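PDB 2XGU: relik capsid n-terminal domain, which probably forms the outer, host-factor-facing half of the capsid protein subunits that assemble into the capsid core of an extinct rabbit lentivirus. Local coordinates for residues E12-P16 and G17-A21; K24-E28 and H29-H33; N53-L56 and N57-P60; I105-P109 and E110-G114. All blocks are in the same frame, centred on the assembly; numbering follows the deposited sequence.

Contact 1 of 4, residues E12-P16 and G17-A21; sequences EPVGP and GLIAA
Val14 reaches forward over the first turn of helix 16-29 with a single methyl, CG1, which is shared between Leu18 and Ile19. Val14 CG1 lies 3.7 Å from Ile19 CG1 and 3.8 Å from Leu18 CD2, so both are ordinary van der Waals contacts. The torsion explains the choice of branch: with CG1 opposite the backbone nitrogen (chi1 178°), that methyl leans along the chain toward the helix. Ile19 holds CG1 beside its own nitrogen, which also brings that carbon to 3.4 Å from Gly15 O. This apolar side is the tight one, and the fold closes over it: Phe47 touches Val14 and Leu18, while Met54 and Leu55 of helix 49-57 pack on Ile19. The other side is loose. There Pro16 and Gly17 are exposed, and the Pro16 ring lies at the outer surface, its CB meeting little beyond the next peptide nitrogen. Gly15 occupies the N-cap position, and its carbonyl opens the helical ladder by accepting from Ile19 N at 3.1 Å, with an N-H...O angle of 166°. The next rung runs from Ala20 N to Pro16 O at 3.0 Å. Pro16, lacking an N-H, sits in the first turn, where a helix asks no donor of it. The chemistry therefore implies a helix start defined by backbone bonds and anchored on one side by a small hydrophobic cluster.

Contact 2 of 4, residues K24-E28 and H29-H33; sequences KQVQE and HGLTH
The helix that carries Gln25 and Val26 ends where Gly30 turns to a positive phi of 104°, and the carbonyls of Gln25 and Val26 are taken up by His29 and Gly30. Gln25 O accepts twice from His29: from the backbone N at 3.0 Å and from ring atom ND1 at 3.2 Å. The ND1 bond lies in the carbonyl plane on a lone pair, whereas the backbone donor is tilted from that plane. Val26 O receives Gly30 N at 2.7 Å, with a weak second bond from His29 N.

The imidazole can reach back because His29 CG stands beside its own nitrogen (chi1 -52°), folding the ring over the preceding turn. Glu28 lies against one face: its CG is 3.6 Å from the centroid of the His29 ring, a CH-pi contact over the face, while its carboxylate leads away. The Gln25 amide is turned only 17° from the ring plane; Gln25 NE2 is hydrogen-bonded to Thr36 OG1 of helix 34-43 and does not bond His29 ND1. On the buried side, Val26 CG1 approaches Leu31 CB at 4.1 Å, with Phe62 and Thr59 also against Val26.

Since ND1 donates to a carbonyl, it is probably the protonated nitrogen of the ring, or one of two, and the charge remains unknown. The chemistry implies a helix end at which the carbonyls of Gln25 and Val26 are satisfied locally, with a histidine side chain adding a donor to the backbone's own.

Contact 3 of 4, residues N53-L56 and N57-P60; sequences NMLL and NVTP
Thr59 and Leu55 are joined by the shortest polar bond of this helix end. From Thr59 CB, which lies 3.5 Å from Leu56 O, the side chain divides. OG1 stands beside the backbone nitrogen, opposite the carbonyl carbon (chi1 -52°), and this rotation carries it back to the last turn, where Thr59 OG1 donates to Leu55 O at 2.7 Å. Thr59 OG1 is also hydrogen-bonded to Trp22 NE1 of helix 16-29, which makes a weak bond to Leu55 O as well, so the indole N-H lies close to both oxygens. The other branch, CG2, is opposite the backbone nitrogen and packs on Val26.

The backbone winds down in step. Asn57 N bonds Asn53 O at 2.8 Å, and Val58 N bonds Met54 O at 3.1 Å. Thr59 N then turns to Leu56 O at 3.3 Å, a three-residue step in which the donor sits 61° out of the carbonyl plane, well away from the lone pairs. Lys66 NZ supplies a further donor to Leu56 O.

On another face of the turn, Met54, bent at chi2 and chi3, swings SD to 3.7 Å from Val58 CG1. The Asn53 amide has its hydrogen-bond partners outside the turn, Tyr124 OH at OD1 and the Arg103 carbonyl at ND2.

Side-chain and backbone donors thus finish the C-terminal turn of helix 49-57, and the tryptophan and lysine tie it to helices 16-29 and 63-83 within the helical bundle of a retroviral capsid N-terminal domain.

Contact 4 of 4, residues I105-P109 and E110-G114; sequences IGLSP and EEAAG
Ser108 N meets Glu111 OE2 at 2.9 Å in an almost straight bond, 175° at the hydrogen. The carboxylate is approached on its anti side, with the donor 22° out of its plane. In return, Ser108 OG accepts from Glu111 N, also at 2.9 Å. These two reciprocal bonds are the evidence for a capping box, with Ser108 at the N-cap. The serine torsion makes it possible, since OG sits between its backbone nitrogen and carbonyl carbon (chi1 70°) and so faces the first turn. Glu111 CG, beside its own nitrogen, comes to 3.2 Å from Ser108 OG, and the extended chain beyond carries OE2 to Ser108 N.

Backbone bonding is less even. Ala112 N to Ser108 O is sound at 2.9 Å, but Ala113 N to Pro109 O is weak; shorter-step bonds from Ala113 N to Glu110 O and from Gly114 N to Glu111 O also hold the turn. Next to the cap, Leu107 CD1 rests on Ala112 CB at 4.0 Å, and Phe117 also touches Leu107. Glu110 bends at chi2 so that its OE1 lies 3.6 Å from Pro109 CD, the two side chains running alongside each other. Tyr11 of strand 8-11 touches Pro109 and Ala113. A carboxylate at the N-terminus of a helix would probably interact favourably with its dipole, so the chemistry implies a one-turn helix whose start is capped by a reciprocal pair of bonds.

Overall arrangement
The four contacts come in series along the chain and all lie at helix ends. Contacts 1 and 2 mark the start and finish of helix 16-29, with centres 16 Å apart. Contact 3, at the end of helix 49-57, touches both: Ile19 CD1 packs on Met54 CE at 3.7 Å, and Val26 CG1 on Thr59 CG2 at 3.7 Å. Contact 4 starts helix 109-112, its centre 28 Å from that of contact 2, on the opposite side of the chain's centre; its nearest atoms come within about 5 Å of contact 3 and 6 Å of contact 1 without touching. The N-terminal domain is thus a helical bundle in which one helix end packs near both ends of helix 16-29.

Contact 1 of 4, residues E12-P16 and G17-A21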
ATOM      1  N   GLU A  12       7.373  10.374 -22.659  1.00 16.70           N
ATOM      2  CA  GLU A  12       6.210  10.446 -23.543  1.00 19.18           C
ATOM      3  C   GLU A  12       4.924  10.334 -22.729  1.00 17.06           C
ATOM      4  O   GLU A  12       4.869   9.631 -21.726  1.00 15.94           O
ATOM      5  CB  GLU A  12       6.254   9.341 -24.601  1.00 25.42           C
ATOM      6  CG  GLU A  12       7.488   9.368 -25.501  1.00 34.13           C
ATOM      7  CD  GLU A  12       7.549  10.595 -26.400  1.00 46.90           C
ATOM      8  OE1 GLU A  12       8.616  10.829 -27.013  1.00 43.53           O
ATOM      9  OE2 GLU A  12       6.537  11.325 -26.496  1.00 49.59           O
ATOM     10  N   PRO A  13       3.871  11.048 -23.138  1.00 16.55           N
ATOM     11  CA  PRO A  13       2.631  10.887 -22.380  1.00 18.50           C
ATOM     12  C   PRO A  13       2.034   9.489 -22.535  1.00 20.06           C
ATOM     13  O   PRO A  13       2.432   8.734 -23.437  1.00 18.09           O
ATOM     14  CB  PRO A  13       1.702  11.930 -23.012  1.00 18.03           C
ATOM     15  CG  PRO A  13       2.242  12.156 -24.367  1.00 22.56           C
ATOM     16  CD  PRO A  13       3.733  11.984 -24.266  1.00 20.09           C
ATOM     17  N   VAL A  14       1.080   9.150 -21.674  1.00 18.31           N
ATOM     18  CA  VAL A  14       0.418   7.860 -21.793  1.00 18.24           C
ATOM     19  C   VAL A  14      -0.279   7.814 -23.154  1.00 18.40           C
ATOM     20  O   VAL A  14      -0.936   8.775 -23.551  1.00 22.34           O
ATOM     21  CB  VAL A  14      -0.587   7.617 -20.659  1.00 23.05           C
ATOM     22  CG1 VAL A  14      -1.285   6.282 -20.853  1.00 29.65           C
ATOM     23  CG2 VAL A  14       0.117   7.657 -19.296  1.00 20.45           C
ATOM     24  N   GLY A  15      -0.102   6.707 -23.871  1.00 20.01           N
ATOM     25  CA  GLY A  15      -0.681   6.548 -25.192  1.00 21.14           C
ATOM     26  C   GLY A  15      -2.151   6.177 -25.171  1.00 20.83           C
ATOM     27  O   GLY A  15      -2.655   5.658 -24.177  1.00 18.31           O
ATOM     28  N   PRO A  16      -2.852   6.424 -26.284  1.00 21.97           N
ATOM     29  CA  PRO A  16      -4.290   6.141 -26.348  1.00 20.03           C
ATOM     30  C   PRO A  16      -4.617   4.653 -26.188  1.00 21.17           C
ATOM     31  O   PRO A  16      -5.683   4.326 -25.668  1.00 19.27           O
ATOM     32  CB  PRO A  16      -4.688   6.666 -27.738  1.00 20.20           C
ATOM     33  CG  PRO A  16      -3.420   6.649 -28.529  1.00 21.71           C
ATOM     34  CD  PRO A  16      -2.360   7.031 -27.531  1.00 21.69           C
ATOM     35  N   GLY A  17      -3.709   3.779 -26.614  1.00 17.28           N
ATOM     36  CA  GLY A  17      -3.896   2.344 -26.470  1.00 17.02           C
ATOM     37  C   GLY A  17      -3.897   1.906 -25.021  1.00 20.45           C
ATOM     38  O   GLY A  17      -4.736   1.099 -24.599  1.00 18.22           O
ATOM     39  N   LEU A  18      -2.964   2.442 -24.242  1.00 14.66           N
ATOM     40  CA  LEU A  18      -2.934   2.127 -22.825  1.00 15.39           C
ATOM     41  C   LEU A  18      -4.120   2.718 -22.074  1.00 15.20           C
ATOM     42  O   LEU A  18      -4.688   2.066 -21.203  1.00 15.32           O
ATOM     43  CB  LEU A  18      -1.632   2.584 -22.195  1.00 16.60           C
ATOM     44  CG  LEU A  18      -1.506   2.210 -20.716  1.00 18.79           C
ATOM     45  CD1 LEU A  18      -1.705   0.710 -20.485  1.00 21.14           C
ATOM     46  CD2 LEU A  18      -0.145   2.665 -20.196  1.00 28.04           C
ATOM     47  N   ILE A  19      -4.515   3.939 -22.422  1.00 16.09           N
ATOM     48  CA  ILE A  19      -5.686   4.529 -21.794  1.00 17.01           C
ATOM     49  C   ILE A  19      -6.892   3.630 -22.045  1.00 15.52           C
ATOM     50  O   ILE A  19      -7.624   3.270 -21.111  1.00 15.23           O
ATOM     51  CB  ILE A  19      -5.945   5.945 -22.317  1.00 17.49           C
ATOM     52  CG1 ILE A  19      -4.820   6.872 -21.856  1.00 16.17           C
ATOM     53  CG2 ILE A  19      -7.313   6.453 -21.851  1.00 19.07           C
ATOM     54  CD1 ILE A  19      -4.843   8.237 -22.514  1.00 22.67           C
ATOM     55  N   ALA A  20      -7.077   3.229 -23.299  1.00 15.45           N
ATOM     56  CA  ALA A  20      -8.210   2.375 -23.661  1.00 16.71           C
ATOM     57  C   ALA A  20      -8.154   1.037 -22.936  1.00 18.07           C
ATOM     58  O   ALA A  20      -9.180   0.543 -22.475  1.00 17.85           O
ATOM     59  CB  ALA A  20      -8.281   2.169 -25.164  1.00 16.72           C
ATOM     60  N   ALA A  21      -6.955   0.460 -22.828  1.00 16.22           N
ATOM     61  CA  ALA A  21      -6.790  -0.838 -22.182  1.00 14.10           C
ATOM     62  C   ALA A  21      -7.057  -0.780 -20.668  1.00 13.11           C
ATOM     63  O   ALA A  21      -7.699  -1.677 -20.109  1.00 15.29           O
ATOM     64  CB  ALA A  21      -5.395  -1.386 -22.471  1.00 14.83           C
TER

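Contact 2 of 4, residues K24-E28 and H29-H33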
ATOM      1  N   LYS A  24     -10.843  -0.481 -20.150  1.00 15.94           N
ATOM      2  CA  LYS A  24     -11.516  -1.768 -20.314  1.00 16.06           C
ATOM      3  C   LYS A  24     -11.311  -2.649 -19.081  1.00 18.73           C
ATOM      4  O   LYS A  24     -12.230  -3.328 -18.640  1.00 21.18           O
ATOM      5  CB  LYS A  24     -11.027  -2.489 -21.570  1.00 21.02           C
ATOM      6  CG  LYS A  24     -11.566  -1.905 -22.872  1.00 27.80           C
ATOM      7  N   GLN A  25     -10.105  -2.621 -18.519  1.00 17.06           N
ATOM      8  CA  GLN A  25      -9.797  -3.405 -17.324  1.00 19.85           C
ATOM      9  C   GLN A  25     -10.712  -2.982 -16.185  1.00 18.40           C
ATOM     10  O   GLN A  25     -11.313  -3.822 -15.522  1.00 20.23           O
ATOM     11  CB  GLN A  25      -8.318  -3.246 -16.930  1.00 17.16           C
ATOM     12  CG  GLN A  25      -7.913  -3.898 -15.612  1.00 18.51           C
ATOM     13  CD  GLN A  25      -8.065  -5.403 -15.617  1.00 20.09           C
ATOM     14  OE1 GLN A  25      -7.962  -6.047 -16.662  1.00 20.56           O
ATOM     15  NE2 GLN A  25      -8.324  -5.974 -14.443  1.00 19.26           N
ATOM     16  N   VAL A  26     -10.826  -1.672 -15.962  1.00 16.13           N
ATOM     17  CA  VAL A  26     -11.693  -1.156 -14.912  1.00 18.41           C
ATOM     18  C   VAL A  26     -13.157  -1.501 -15.180  1.00 21.39           C
ATOM     19  O   VAL A  26     -13.853  -1.981 -14.288  1.00 21.37           O
ATOM     20  CB  VAL A  26     -11.521   0.365 -14.721  1.00 15.57           C
ATOM     21  CG1 VAL A  26     -12.508   0.911 -13.699  1.00 19.24           C
ATOM     22  CG2 VAL A  26     -10.092   0.679 -14.279  1.00 15.63           C
ATOM     23  N   GLN A  27     -13.622  -1.281 -16.406  1.00 21.89           N
ATOM     24  CA  GLN A  27     -15.028  -1.528 -16.701  1.00 21.55           C
ATOM     25  C   GLN A  27     -15.373  -2.998 -16.503  1.00 27.39           C
ATOM     26  O   GLN A  27     -16.435  -3.334 -15.977  1.00 28.98           O
ATOM     27  CB  GLN A  27     -15.375  -1.092 -18.125  1.00 25.69           C
ATOM     28  CG  GLN A  27     -16.846  -1.247 -18.452  1.00 42.82           C
ATOM     29  CD  GLN A  27     -17.195  -0.718 -19.827  1.00 62.85           C
ATOM     30  OE1 GLN A  27     -18.369  -0.644 -20.195  1.00 72.45           O
ATOM     31  NE2 GLN A  27     -16.176  -0.343 -20.595  1.00 65.26           N
ATOM     32  N   GLU A  28     -14.462  -3.872 -16.914  1.00 22.43           N
ATOM     33  CA  GLU A  28     -14.722  -5.307 -16.917  1.00 25.22           C
ATOM     34  C   GLU A  28     -14.649  -5.921 -15.527  1.00 31.03           C
ATOM     35  O   GLU A  28     -15.396  -6.847 -15.214  1.00 33.46           O
ATOM     36  CB  GLU A  28     -13.757  -6.024 -17.877  1.00 26.95           C
ATOM     37  CG  GLU A  28     -13.985  -7.525 -18.014  1.00 36.80           C
ATOM     38  CD  GLU A  28     -15.221  -7.872 -18.832  1.00 47.15           C
ATOM     39  OE1 GLU A  28     -15.761  -6.980 -19.519  1.00 52.08           O
ATOM     40  OE2 GLU A  28     -15.646  -9.047 -18.794  1.00 51.80           O
ATOM     41  N   HIS A  29     -13.764  -5.400 -14.683  1.00 28.72           N
ATOM     42  CA  HIS A  29     -13.468  -6.060 -13.409  1.00 31.89           C
ATOM     43  C   HIS A  29     -13.701  -5.182 -12.171  1.00 29.48           C
ATOM     44  O   HIS A  29     -13.900  -5.697 -11.072  1.00 38.22           O
ATOM     45  CB  HIS A  29     -12.035  -6.609 -13.412  1.00 29.55           C
ATOM     46  CG  HIS A  29     -11.718  -7.476 -14.597  1.00 33.19           C
ATOM     47  ND1 HIS A  29     -11.074  -6.999 -15.718  1.00 38.95           N
ATOM     48  CD2 HIS A  29     -11.955  -8.788 -14.829  1.00 32.50           C
ATOM     49  CE1 HIS A  29     -10.929  -7.978 -16.594  1.00 41.08           C
ATOM     50  NE2 HIS A  29     -11.457  -9.076 -16.079  1.00 44.23           N
ATOM     51  N   GLY A  30     -13.678  -3.866 -12.347  1.00 24.71           N
ATOM     52  CA  GLY A  30     -13.817  -2.945 -11.230  1.00 26.06           C
ATOM     53  C   GLY A  30     -12.506  -2.292 -10.811  1.00 29.47           C
ATOM     54  O   GLY A  30     -11.437  -2.887 -10.918  1.00 24.40           O
ATOM     55  N   LEU A  31     -12.593  -1.067 -10.310  1.00 23.90           N
ATOM     56  CA  LEU A  31     -11.412  -0.276  -9.988  1.00 25.78           C
ATOM     57  C   LEU A  31     -10.569  -0.880  -8.860  1.00 22.05           C
ATOM     58  O   LEU A  31      -9.337  -0.854  -8.917  1.00 19.81           O
ATOM     59  CB  LEU A  31     -11.830   1.150  -9.623  1.00 26.48           C
ATOM     60  CG  LEU A  31     -10.706   2.087  -9.198  1.00 25.99           C
ATOM     61  CD1 LEU A  31      -9.725   2.290 -10.353  1.00 26.45           C
ATOM     62  CD2 LEU A  31     -11.287   3.420  -8.727  1.00 29.75           C
ATOM     63  N   THR A  32     -11.228  -1.432  -7.846  1.00 23.18           N
ATOM     64  CA  THR A  32     -10.510  -1.939  -6.671  1.00 21.86           C
ATOM     65  C   THR A  32     -10.555  -3.463  -6.580  1.00 24.32           C
ATOM     66  O   THR A  32     -10.280  -4.047  -5.529  1.00 25.17           O
ATOM     67  CB  THR A  32     -11.058  -1.329  -5.359  1.00 24.93           C
ATOM     68  OG1 THR A  32     -12.475  -1.525  -5.298  1.00 29.37           O
ATOM     69  CG2 THR A  32     -10.754   0.170  -5.299  1.00 22.20           C
ATOM     70  N   HIS A  33     -10.925  -4.106  -7.679  1.00 19.64           N
ATOM     71  CA  HIS A  33     -10.804  -5.552  -7.781  1.00 20.60           C
ATOM     72  C   HIS A  33      -9.316  -5.879  -7.719  1.00 18.96           C
ATOM     73  O   HIS A  33      -8.502  -5.150  -8.289  1.00 17.45           O
ATOM     74  CB  HIS A  33     -11.374  -6.012  -9.116  1.00 22.44           C
ATOM     75  CG  HIS A  33     -11.414  -7.499  -9.276  1.00 30.77           C
ATOM     76  ND1 HIS A  33     -10.330  -8.228  -9.709  1.00 35.35           N
ATOM     77  CD2 HIS A  33     -12.413  -8.387  -9.069  1.00 37.33           C
ATOM     78  CE1 HIS A  33     -10.659  -9.509  -9.755  1.00 37.09           C
ATOM     79  NE2 HIS A  33     -11.914  -9.633  -9.372  1.00 43.81           N
TER

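Contact 3 of 4, residues N53-L56 and N57-P60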
ATOM      1  N   ASN A  53      -2.170  10.736 -12.489  1.00 10.55           N
ATOM      2  CA  ASN A  53      -3.404  11.484 -12.336  1.00 11.38           C
ATOM      3  C   ASN A  53      -4.234  11.428 -13.603  1.00 15.45           C
ATOM      4  O   ASN A  53      -5.452  11.415 -13.545  1.00 14.49           O
ATOM      5  CB  ASN A  53      -3.112  12.919 -11.920  1.00 15.65           C
ATOM      6  CG  ASN A  53      -2.547  12.984 -10.516  1.00 15.50           C
ATOM      7  OD1 ASN A  53      -2.799  12.077  -9.716  1.00 17.75           O
ATOM      8  ND2 ASN A  53      -1.786  14.026 -10.212  1.00 18.17           N
ATOM      9  N   MET A  54      -3.557  11.363 -14.744  1.00 13.52           N
ATOM     10  CA  MET A  54      -4.241  11.267 -16.019  1.00 17.75           C
ATOM     11  C   MET A  54      -5.096   9.998 -16.024  1.00 14.25           C
ATOM     12  O   MET A  54      -6.292  10.026 -16.369  1.00 16.24           O
ATOM     13  CB  MET A  54      -3.188  11.224 -17.132  1.00 23.60           C
ATOM     14  CG  MET A  54      -3.483  12.070 -18.315  1.00 42.21           C
ATOM     15  SD  MET A  54      -4.901  11.367 -19.129  1.00 71.62           S
ATOM     16  CE  MET A  54      -4.513   9.638 -19.080  1.00 15.68           C
ATOM     17  N   LEU A  55      -4.505   8.871 -15.661  1.00 14.46           N
ATOM     18  CA  LEU A  55      -5.242   7.613 -15.714  1.00 16.46           C
ATOM     19  C   LEU A  55      -6.352   7.573 -14.675  1.00 20.46           C
ATOM     20  O   LEU A  55      -7.433   7.045 -14.941  1.00 18.89           O
ATOM     21  CB  LEU A  55      -4.321   6.403 -15.552  1.00 24.36           C
ATOM     22  CG  LEU A  55      -3.612   5.900 -16.814  1.00 25.42           C
ATOM     23  CD1 LEU A  55      -2.990   4.554 -16.538  1.00 26.83           C
ATOM     24  CD2 LEU A  55      -4.558   5.797 -17.990  1.00 23.34           C
ATOM     25  N   LEU A  56      -6.092   8.118 -13.490  1.00 16.09           N
ATOM     26  CA  LEU A  56      -7.122   8.177 -12.458  1.00 16.91           C
ATOM     27  C   LEU A  56      -8.290   9.041 -12.930  1.00 18.26           C
ATOM     28  O   LEU A  56      -9.457   8.670 -12.792  1.00 18.56           O
ATOM     29  CB  LEU A  56      -6.571   8.738 -11.141  1.00 18.45           C
ATOM     30  CG  LEU A  56      -5.549   7.896 -10.372  1.00 20.09           C
ATOM     31  CD1 LEU A  56      -5.083   8.636  -9.131  1.00 20.87           C
ATOM     32  CD2 LEU A  56      -6.141   6.545  -9.993  1.00 26.16           C
ATOM     33  N   ASN A  57      -7.963  10.194 -13.506  1.00 15.60           N
ATOM     34  CA  ASN A  57      -8.979  11.179 -13.861  1.00 15.81           C
ATOM     35  C   ASN A  57      -9.862  10.773 -15.037  1.00 17.67           C
ATOM     36  O   ASN A  57     -11.007  11.222 -15.133  1.00 19.17           O
ATOM     37  CB  ASN A  57      -8.321  12.523 -14.160  1.00 18.10           C
ATOM     38  CG  ASN A  57      -7.780  13.204 -12.907  1.00 23.91           C
ATOM     39  OD1 ASN A  57      -7.027  14.172 -12.994  1.00 31.60           O
ATOM     40  ND2 ASN A  57      -8.183  12.713 -11.743  1.00 21.76           N
ATOM     41  N   VAL A  58      -9.347   9.935 -15.932  1.00 15.12           N
ATOM     42  CA  VAL A  58     -10.151   9.522 -17.085  1.00 16.10           C
ATOM     43  C   VAL A  58     -11.015   8.308 -16.777  1.00 16.27           C
ATOM     44  O   VAL A  58     -11.836   7.902 -17.596  1.00 18.03           O
ATOM     45  CB  VAL A  58      -9.290   9.226 -18.342  1.00 21.96           C
ATOM     46  CG1 VAL A  58      -8.506  10.457 -18.759  1.00 38.05           C
ATOM     47  CG2 VAL A  58      -8.389   8.021 -18.103  1.00 21.45           C
ATOM     48  N   THR A  59     -10.861   7.745 -15.584  1.00 17.44           N
ATOM     49  CA  THR A  59     -11.668   6.595 -15.213  1.00 19.36           C
ATOM     50  C   THR A  59     -13.088   7.021 -14.836  1.00 19.92           C
ATOM     51  O   THR A  59     -13.268   7.790 -13.897  1.00 24.11           O
ATOM     52  CB  THR A  59     -11.013   5.823 -14.067  1.00 25.69           C
ATOM     53  OG1 THR A  59      -9.650   5.524 -14.415  1.00 24.61           O
ATOM     54  CG2 THR A  59     -11.772   4.535 -13.789  1.00 30.46           C
ATOM     55  N   PRO A  60     -14.101   6.552 -15.593  1.00 23.82           N
ATOM     56  CA  PRO A  60     -15.493   6.911 -15.302  1.00 23.63           C
ATOM     57  C   PRO A  60     -16.115   5.936 -14.314  1.00 29.79           C
ATOM     58  O   PRO A  60     -15.600   4.825 -14.140  1.00 32.99           O
ATOM     59  CB  PRO A  60     -16.175   6.746 -16.662  1.00 27.07           C
ATOM     60  CG  PRO A  60     -15.460   5.588 -17.259  1.00 25.70           C
ATOM     61  CD  PRO A  60     -14.007   5.734 -16.820  1.00 25.36           C
TER

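Contact 4 of 4, residues I105-P109 and E110-G114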
ATOM      1  N   ILE A 105       0.670  18.286  -8.453  1.00 17.69           N
ATOM      2  CA  ILE A 105      -0.273  19.399  -8.539  1.00 20.37           C
ATOM      3  C   ILE A 105       0.410  20.666  -9.045  1.00 24.32           C
ATOM      4  O   ILE A 105       1.406  21.118  -8.476  1.00 30.41           O
ATOM      5  CB  ILE A 105      -0.926  19.655  -7.183  1.00 22.68           C
ATOM      6  CG1 ILE A 105      -1.743  18.431  -6.769  1.00 26.37           C
ATOM      7  CG2 ILE A 105      -1.815  20.900  -7.242  1.00 25.66           C
ATOM      8  CD1 ILE A 105      -2.328  18.510  -5.372  1.00 30.98           C
ATOM      9  N   GLY A 106      -0.111  21.211 -10.136  1.00 28.42           N
ATOM     10  CA  GLY A 106       0.450  22.410 -10.732  1.00 34.35           C
ATOM     11  C   GLY A 106       1.706  22.172 -11.551  1.00 37.23           C
ATOM     12  O   GLY A 106       2.407  23.123 -11.898  1.00 40.58           O
ATOM     13  N   LEU A 107       2.002  20.909 -11.859  1.00 31.34           N
ATOM     14  CA  LEU A 107       3.173  20.600 -12.667  1.00 26.78           C
ATOM     15  C   LEU A 107       2.793  20.394 -14.125  1.00 25.62           C
ATOM     16  O   LEU A 107       1.769  19.782 -14.423  1.00 25.02           O
ATOM     17  CB  LEU A 107       3.886  19.342 -12.146  1.00 22.05           C
ATOM     18  CG  LEU A 107       4.380  19.353 -10.702  1.00 25.01           C
ATOM     19  CD1 LEU A 107       5.165  18.076 -10.429  1.00 25.04           C
ATOM     20  CD2 LEU A 107       5.234  20.593 -10.427  1.00 26.18           C
ATOM     21  N   SER A 108       3.621  20.901 -15.034  1.00 28.42           N
ATOM     22  CA  SER A 108       3.470  20.569 -16.443  1.00 27.68           C
ATOM     23  C   SER A 108       3.956  19.133 -16.619  1.00 21.15           C
ATOM     24  O   SER A 108       4.703  18.627 -15.773  1.00 21.09           O
ATOM     25  CB  SER A 108       4.290  21.520 -17.322  1.00 28.36           C
ATOM     26  OG  SER A 108       5.687  21.299 -17.193  1.00 28.93           O
ATOM     27  N   PRO A 109       3.541  18.464 -17.702  1.00 18.67           N
ATOM     28  CA  PRO A 109       4.039  17.101 -17.920  1.00 21.25           C
ATOM     29  C   PRO A 109       5.563  17.065 -18.009  1.00 21.79           C
ATOM     30  O   PRO A 109       6.174  16.144 -17.469  1.00 21.24           O
ATOM     31  CB  PRO A 109       3.417  16.713 -19.263  1.00 21.08           C
ATOM     32  CG  PRO A 109       2.164  17.529 -19.340  1.00 21.73           C
ATOM     33  CD  PRO A 109       2.484  18.830 -18.662  1.00 21.19           C
ATOM     34  N   GLU A 110       6.157  18.051 -18.679  1.00 22.97           N
ATOM     35  CA  GLU A 110       7.606  18.158 -18.784  1.00 28.77           C
ATOM     36  C   GLU A 110       8.241  18.329 -17.410  1.00 23.79           C
ATOM     37  O   GLU A 110       9.217  17.648 -17.071  1.00 26.77           O
ATOM     38  CB  GLU A 110       7.982  19.341 -19.685  1.00 36.29           C
ATOM     39  CG  GLU A 110       7.535  19.199 -21.140  1.00 45.31           C
ATOM     40  CD  GLU A 110       6.029  19.332 -21.335  1.00 45.57           C
ATOM     41  OE1 GLU A 110       5.356  19.983 -20.503  1.00 35.07           O
ATOM     42  OE2 GLU A 110       5.517  18.789 -22.338  1.00 51.67           O
ATOM     43  N   GLU A 111       7.699  19.250 -16.618  1.00 24.23           N
ATOM     44  CA  GLU A 111       8.226  19.478 -15.273  1.00 28.10           C
ATOM     45  C   GLU A 111       8.200  18.203 -14.446  1.00 24.48           C
ATOM     46  O   GLU A 111       9.191  17.860 -13.797  1.00 21.89           O
ATOM     47  CB  GLU A 111       7.424  20.559 -14.548  1.00 26.51           C
ATOM     48  CG  GLU A 111       7.812  21.971 -14.926  1.00 39.84           C
ATOM     49  CD  GLU A 111       6.881  23.000 -14.324  1.00 49.38           C
ATOM     50  OE1 GLU A 111       7.317  24.158 -14.136  1.00 55.25           O
ATOM     51  OE2 GLU A 111       5.713  22.652 -14.040  1.00 41.29           O
ATOM     52  N   ALA A 112       7.069  17.504 -14.477  1.00 20.95           N
ATOM     53  CA  ALA A 112       6.884  16.296 -13.680  1.00 16.14           C
ATOM     54  C   ALA A 112       7.822  15.156 -14.096  1.00 16.58           C
ATOM     55  O   ALA A 112       8.046  14.220 -13.330  1.00 16.72           O
ATOM     56  CB  ALA A 112       5.426  15.838 -13.766  1.00 16.17           C
ATOM     57  N   ALA A 113       8.368  15.247 -15.303  1.00 21.13           N
ATOM     58  CA  ALA A 113       9.256  14.214 -15.819  1.00 22.58           C
ATOM     59  C   ALA A 113      10.731  14.515 -15.523  1.00 23.44           C
ATOM     60  O   ALA A 113      11.612  13.718 -15.854  1.00 24.55           O
ATOM     61  CB  ALA A 113       9.028  14.045 -17.318  1.00 23.77           C
ATOM     62  N   GLY A 114      10.993  15.649 -14.876  1.00 22.68           N
ATOM     63  CA  GLY A 114      12.355  16.078 -14.595  1.00 25.81           C
ATOM     64  C   GLY A 114      12.998  15.377 -13.412  1.00 26.98           C
ATOM     65  O   GLY A 114      12.312  14.789 -12.580  1.00 22.45           O
TER